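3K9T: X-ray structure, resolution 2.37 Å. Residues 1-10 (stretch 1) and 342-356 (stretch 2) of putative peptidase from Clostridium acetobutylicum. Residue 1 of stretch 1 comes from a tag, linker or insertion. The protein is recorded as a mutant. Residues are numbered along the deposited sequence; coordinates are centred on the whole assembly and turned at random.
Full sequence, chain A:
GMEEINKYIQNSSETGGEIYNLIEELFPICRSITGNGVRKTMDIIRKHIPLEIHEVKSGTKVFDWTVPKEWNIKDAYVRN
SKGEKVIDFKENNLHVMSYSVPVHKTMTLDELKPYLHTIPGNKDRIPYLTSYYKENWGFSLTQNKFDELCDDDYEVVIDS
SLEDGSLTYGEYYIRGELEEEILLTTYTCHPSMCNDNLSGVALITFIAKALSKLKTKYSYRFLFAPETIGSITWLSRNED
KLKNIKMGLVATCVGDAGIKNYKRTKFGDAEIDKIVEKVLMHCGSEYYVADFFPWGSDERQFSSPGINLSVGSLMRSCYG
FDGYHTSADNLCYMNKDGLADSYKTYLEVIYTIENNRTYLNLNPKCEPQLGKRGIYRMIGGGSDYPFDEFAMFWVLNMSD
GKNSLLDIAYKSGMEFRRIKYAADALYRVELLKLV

Stretch 1, residues 1-10: GMEEINKYIQ
Stretch 2 342-356: SYKTYLEVIYTIENN

How do the two stretches lie against each other? Stretch 2 is a regular helix through its contacting length, with i to i+4 backbone bonds such as Leu-347 N to Tyr-343 O at 2.9 Å. Stretch 1 begins with a tag glycine, Gly-1, takes helical phi/psi over residues 2-4, and continues as helix through Ile-9 and Gln-10. The two helix axes run nearly antiparallel, 161° between their N-to-C directions, and approach to 9.5 Å. The register follows: Ile-9 CA lies 5.2 Å from Lys-344 CA, and Met-2 CA lies 6.8 Å from Tyr-351 CA. The contact buries 634 Å² between the stretches, both sides summed.

What does the N-terminal end of stretch 2 meet? Tyr-343 (chi1 t, chi2 85°) brings its ring edge to the backbone of Tyr-8, with Tyr-343 CE2 3.7 Å from Tyr-8 O. Water 2 joins the same pair, donating to Tyr-8 O at 2.7 Å and hydrogen bonding to Tyr-343 OH at 2.7 Å, so the carbonyl near the C-terminal end of stretch 1 has a polar partner. Lys-344 (t, t, p, p) offers its aliphatic part: its CG is 3.6 Å from Ile-9 CG2, while the end of the side chain leads away.

Where is the apolar centre? Leu-347 (m, t) points its CA-to-CB bond toward stretch 1 and meets three residues there. Its CD1 is 3.7 Å from Tyr-8 CB, its CB 3.8 Å from Ile-9 CG1, and its CD2 4.0 Å from Ile-5 CD1. Ile-9 (m, t) has the largest area covered in the contact; besides Lys-344 and Leu-347 it reaches Glu-348 (t, p, chi3 36°), whose OE1 lies 3.3 Å from Ile-9 CD1. Ile-5, with chi1 between wells at -141° and chi2 t, also sets CD1 3.5 Å from Leu-347 O and 4.4 Å from CG2 of Ile-350 (m, t).

How does Tyr-351 fasten the start of stretch 1? Its side chain (chi1 t, chi2 -81°) extends so that OH donates a very short hydrogen bond, 2.5 Å, to Glu-3 OE2, which lies at the ring edge near its plane. Glu-3 (m, m, chi3 -47°) is also held within its own stretch, since Asn-6 ND2 donates to Glu-3 OE1 at 2.9 Å; Asn-6 is m with chi2 -6°. The ring packs beside Ile-5 as well, Tyr-351 CD2 to Ile-5 CG2 being 3.8 Å.

What closes the contact beyond Tyr-351? Selenomethionine Met-2 (t, p, p), whose CA-to-CB bond points toward stretch 2, places CE 3.1 Å from OE1 of Glu-354 (m, m, chi3 -47°). Asn-355 (m, chi2 -58°; phi/psi -96/11) sets ND2 4.0 Å from Met-2 CB and bonds it weakly to Tyr-351 O at 3.1 Å. Water 1 bridges the two stretches, donating to Glu-3 OE2 at 2.8 Å and weakly accepting from Asn-355 ND2 at 3.2 Å.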

# COMPACT_ATOMS: atom_id res chain seq x y z
N GLY A 1 -28.98 20.35 15.73
CA GLY A 1 -28.41 20.55 17.12
C GLY A 1 -27.02 21.16 17.03
O GLY A 1 -26.84 22.37 17.27
N MSE A 2 -26.03 20.31 16.70
CA MSE A 2 -24.71 20.80 16.24
C MSE A 2 -24.89 21.44 14.84
O MSE A 2 -23.97 22.10 14.32
CB MSE A 2 -23.69 19.67 16.18
CG MSE A 2 -22.24 20.17 16.18
SE MSE A 2 -21.77 21.23 17.80
CE MSE A 2 -22.60 20.03 19.08
N GLU A 3 -26.06 21.22 14.22
CA GLU A 3 -26.42 21.92 13.00
C GLU A 3 -26.38 23.45 13.25
O GLU A 3 -26.20 24.23 12.31
CB GLU A 3 -27.77 21.46 12.43
CG GLU A 3 -27.79 20.02 11.89
CD GLU A 3 -26.71 19.70 10.81
OE1 GLU A 3 -26.54 20.49 9.88
OE2 GLU A 3 -26.06 18.63 10.88
N GLU A 4 -26.50 23.85 14.51
CA GLU A 4 -26.32 25.26 14.87
C GLU A 4 -24.95 25.85 14.54
O GLU A 4 -24.82 27.06 14.45
CB GLU A 4 -26.64 25.47 16.35
CG GLU A 4 -28.15 25.37 16.65
CD GLU A 4 -28.50 25.96 17.98
OE1 GLU A 4 -27.59 26.03 18.85
OE2 GLU A 4 -29.67 26.37 18.17
N ILE A 5 -23.93 25.01 14.35
CA ILE A 5 -22.63 25.48 13.90
C ILE A 5 -22.70 26.03 12.46
O ILE A 5 -21.86 26.83 12.06
CB ILE A 5 -21.55 24.35 13.97
CG1 ILE A 5 -20.21 24.89 14.46
CG2 ILE A 5 -21.41 23.67 12.65
CD1 ILE A 5 -19.16 23.81 14.78
N ASN A 6 -23.69 25.59 11.68
CA ASN A 6 -23.75 25.98 10.27
C ASN A 6 -23.79 27.49 10.07
O ASN A 6 -23.19 28.00 9.15
CB ASN A 6 -24.94 25.33 9.57
CG ASN A 6 -24.90 23.80 9.57
OD1 ASN A 6 -23.93 23.16 10.00
ND2 ASN A 6 -25.97 23.20 9.09
N LYS A 7 -24.47 28.22 10.95
CA LYS A 7 -24.61 29.66 10.78
C LYS A 7 -23.27 30.32 11.02
O LYS A 7 -22.99 31.34 10.38
CB LYS A 7 -25.73 30.26 11.69
CG LYS A 7 -25.54 29.96 13.19
CD LYS A 7 -26.73 30.40 14.12
CE LYS A 7 -26.73 29.61 15.51
NZ LYS A 7 -27.60 28.35 15.55
N TYR A 8 -22.46 29.76 11.92
CA TYR A 8 -21.12 30.28 12.17
C TYR A 8 -20.21 30.05 10.96
O TYR A 8 -19.44 30.94 10.58
CB TYR A 8 -20.50 29.65 13.43
CG TYR A 8 -21.21 30.04 14.71
CD1 TYR A 8 -20.95 31.25 15.34
CD2 TYR A 8 -22.13 29.21 15.28
CE1 TYR A 8 -21.63 31.60 16.51
CE2 TYR A 8 -22.80 29.55 16.42
CZ TYR A 8 -22.56 30.74 17.03
OH TYR A 8 -23.25 31.03 18.19
N ILE A 9 -20.30 28.87 10.34
CA ILE A 9 -19.52 28.59 9.15
C ILE A 9 -19.99 29.55 8.05
O ILE A 9 -19.16 30.16 7.37
CB ILE A 9 -19.63 27.12 8.70
CG1 ILE A 9 -18.95 26.21 9.72
CG2 ILE A 9 -19.00 26.95 7.35
CD1 ILE A 9 -19.30 24.70 9.59
N GLN A 10 -21.30 29.72 7.92
CA GLN A 10 -21.84 30.61 6.87
C GLN A 10 -21.48 32.08 7.05
O GLN A 10 -21.49 32.83 6.09
CB GLN A 10 -23.34 30.47 6.75
CG GLN A 10 -23.80 29.15 6.09
CD GLN A 10 -25.20 28.69 6.56
OE1 GLN A 10 -25.94 29.44 7.21
NE2 GLN A 10 -25.53 27.43 6.26
N SER A 342 -9.52 29.32 7.56
CA SER A 342 -9.00 28.49 8.65
C SER A 342 -10.07 28.28 9.75
O SER A 342 -10.22 27.21 10.28
CB SER A 342 -7.75 29.13 9.23
OG SER A 342 -6.73 29.23 8.25
N TYR A 343 -10.82 29.31 10.07
CA TYR A 343 -11.85 29.21 11.10
C TYR A 343 -12.98 28.28 10.68
O TYR A 343 -13.41 27.43 11.44
CB TYR A 343 -12.34 30.61 11.38
CG TYR A 343 -13.66 30.78 12.08
CD1 TYR A 343 -13.75 30.75 13.47
CD2 TYR A 343 -14.81 31.08 11.36
CE1 TYR A 343 -14.94 30.96 14.11
CE2 TYR A 343 -16.03 31.28 12.01
CZ TYR A 343 -16.08 31.23 13.38
OH TYR A 343 -17.26 31.45 14.03
N LYS A 344 -13.46 28.47 9.45
CA LYS A 344 -14.45 27.59 8.83
C LYS A 344 -13.97 26.12 8.87
O LYS A 344 -14.73 25.19 9.21
CB LYS A 344 -14.70 28.11 7.40
CG LYS A 344 -15.52 27.23 6.46
CD LYS A 344 -16.19 28.08 5.35
CE LYS A 344 -15.34 28.24 4.10
NZ LYS A 344 -15.39 27.02 3.27
N THR A 345 -12.70 25.90 8.57
CA THR A 345 -12.18 24.53 8.49
C THR A 345 -12.15 23.87 9.89
O THR A 345 -12.53 22.71 10.08
CB THR A 345 -10.84 24.45 7.79
OG1 THR A 345 -10.91 25.08 6.47
CG2 THR A 345 -10.41 23.00 7.67
N TYR A 346 -11.69 24.63 10.86
CA TYR A 346 -11.67 24.17 12.23
C TYR A 346 -13.09 23.85 12.67
O TYR A 346 -13.31 22.81 13.30
CB TYR A 346 -10.99 25.20 13.19
CG TYR A 346 -9.49 25.00 13.38
CD1 TYR A 346 -8.57 25.40 12.41
CD2 TYR A 346 -8.98 24.46 14.55
CE1 TYR A 346 -7.20 25.24 12.61
CE2 TYR A 346 -7.61 24.28 14.76
CZ TYR A 346 -6.73 24.66 13.79
OH TYR A 346 -5.36 24.49 14.00
N LEU A 347 -14.05 24.71 12.36
CA LEU A 347 -15.44 24.43 12.74
C LEU A 347 -15.97 23.15 12.06
O LEU A 347 -16.74 22.38 12.67
CB LEU A 347 -16.34 25.64 12.43
CG LEU A 347 -16.19 26.88 13.33
CD1 LEU A 347 -17.29 27.88 13.05
CD2 LEU A 347 -16.21 26.50 14.81
N GLU A 348 -15.57 22.92 10.81
CA GLU A 348 -16.01 21.74 10.06
C GLU A 348 -15.40 20.48 10.66
O GLU A 348 -16.03 19.41 10.72
CB GLU A 348 -15.61 21.84 8.58
CG GLU A 348 -16.31 20.80 7.67
CD GLU A 348 -17.80 20.92 7.71
OE1 GLU A 348 -18.30 22.07 7.80
OE2 GLU A 348 -18.50 19.87 7.65
N VAL A 349 -14.14 20.61 11.07
CA VAL A 349 -13.48 19.55 11.79
C VAL A 349 -14.29 19.21 13.04
O VAL A 349 -14.57 18.03 13.26
CB VAL A 349 -12.03 19.89 12.10
CG1 VAL A 349 -11.45 18.95 13.16
CG2 VAL A 349 -11.24 19.83 10.82
N ILE A 350 -14.68 20.24 13.81
CA ILE A 350 -15.39 20.07 15.08
C ILE A 350 -16.76 19.48 14.83
O ILE A 350 -17.16 18.56 15.52
CB ILE A 350 -15.46 21.37 15.92
CG1 ILE A 350 -14.07 21.71 16.48
CG2 ILE A 350 -16.47 21.22 17.04
CD1 ILE A 350 -13.89 23.13 17.13
N TYR A 351 -17.46 20.00 13.82
CA TYR A 351 -18.73 19.39 13.39
C TYR A 351 -18.53 17.90 13.09
O TYR A 351 -19.36 17.09 13.46
CB TYR A 351 -19.27 20.11 12.14
CG TYR A 351 -20.52 19.48 11.53
CD1 TYR A 351 -20.45 18.37 10.68
CD2 TYR A 351 -21.77 20.02 11.78
CE1 TYR A 351 -21.59 17.81 10.13
CE2 TYR A 351 -22.94 19.47 11.21
CZ TYR A 351 -22.84 18.38 10.38
OH TYR A 351 -23.97 17.83 9.84
N THR A 352 -17.43 17.52 12.44
CA THR A 352 -17.20 16.10 12.10
C THR A 352 -16.93 15.26 13.36
O THR A 352 -17.46 14.16 13.54
CB THR A 352 -16.06 15.96 11.05
OG1 THR A 352 -16.33 16.81 9.92
CG2 THR A 352 -15.93 14.53 10.56
N ILE A 353 -16.10 15.80 14.24
CA ILE A 353 -15.79 15.14 15.50
C ILE A 353 -17.07 14.84 16.24
O ILE A 353 -17.26 13.74 16.73
CB ILE A 353 -14.92 16.04 16.40
CG1 ILE A 353 -13.51 16.15 15.85
CG2 ILE A 353 -14.89 15.53 17.86
CD1 ILE A 353 -12.74 17.31 16.49
N GLU A 354 -17.95 15.83 16.33
CA GLU A 354 -19.17 15.73 17.10
C GLU A 354 -20.20 14.76 16.52
O GLU A 354 -20.84 14.03 17.25
CB GLU A 354 -19.80 17.11 17.19
CG GLU A 354 -19.09 18.03 18.13
CD GLU A 354 -19.47 17.80 19.56
OE1 GLU A 354 -20.68 17.69 19.81
OE2 GLU A 354 -18.56 17.72 20.42
N ASN A 355 -20.34 14.77 15.19
CA ASN A 355 -21.33 13.94 14.49
C ASN A 355 -20.84 12.60 13.94
O ASN A 355 -21.57 11.96 13.17
CB ASN A 355 -21.97 14.74 13.35
CG ASN A 355 -22.81 15.90 13.85
OD1 ASN A 355 -23.74 15.70 14.61
ND2 ASN A 355 -22.47 17.12 13.42
N ASN A 356 -19.64 12.16 14.32
CA ASN A 356 -19.09 10.88 13.86
C ASN A 356 -19.67 9.72 14.66
O ASN A 356 -18.94 9.06 15.39
CB ASN A 356 -17.55 10.85 13.96
CG ASN A 356 -16.94 9.61 13.28
OD1 ASN A 356 -17.53 9.06 12.37
ND2 ASN A 356 -15.75 9.18 13.73
O HOH W 1 -25.42 18.42 13.61
O HOH W 2 -18.92 32.83 12.47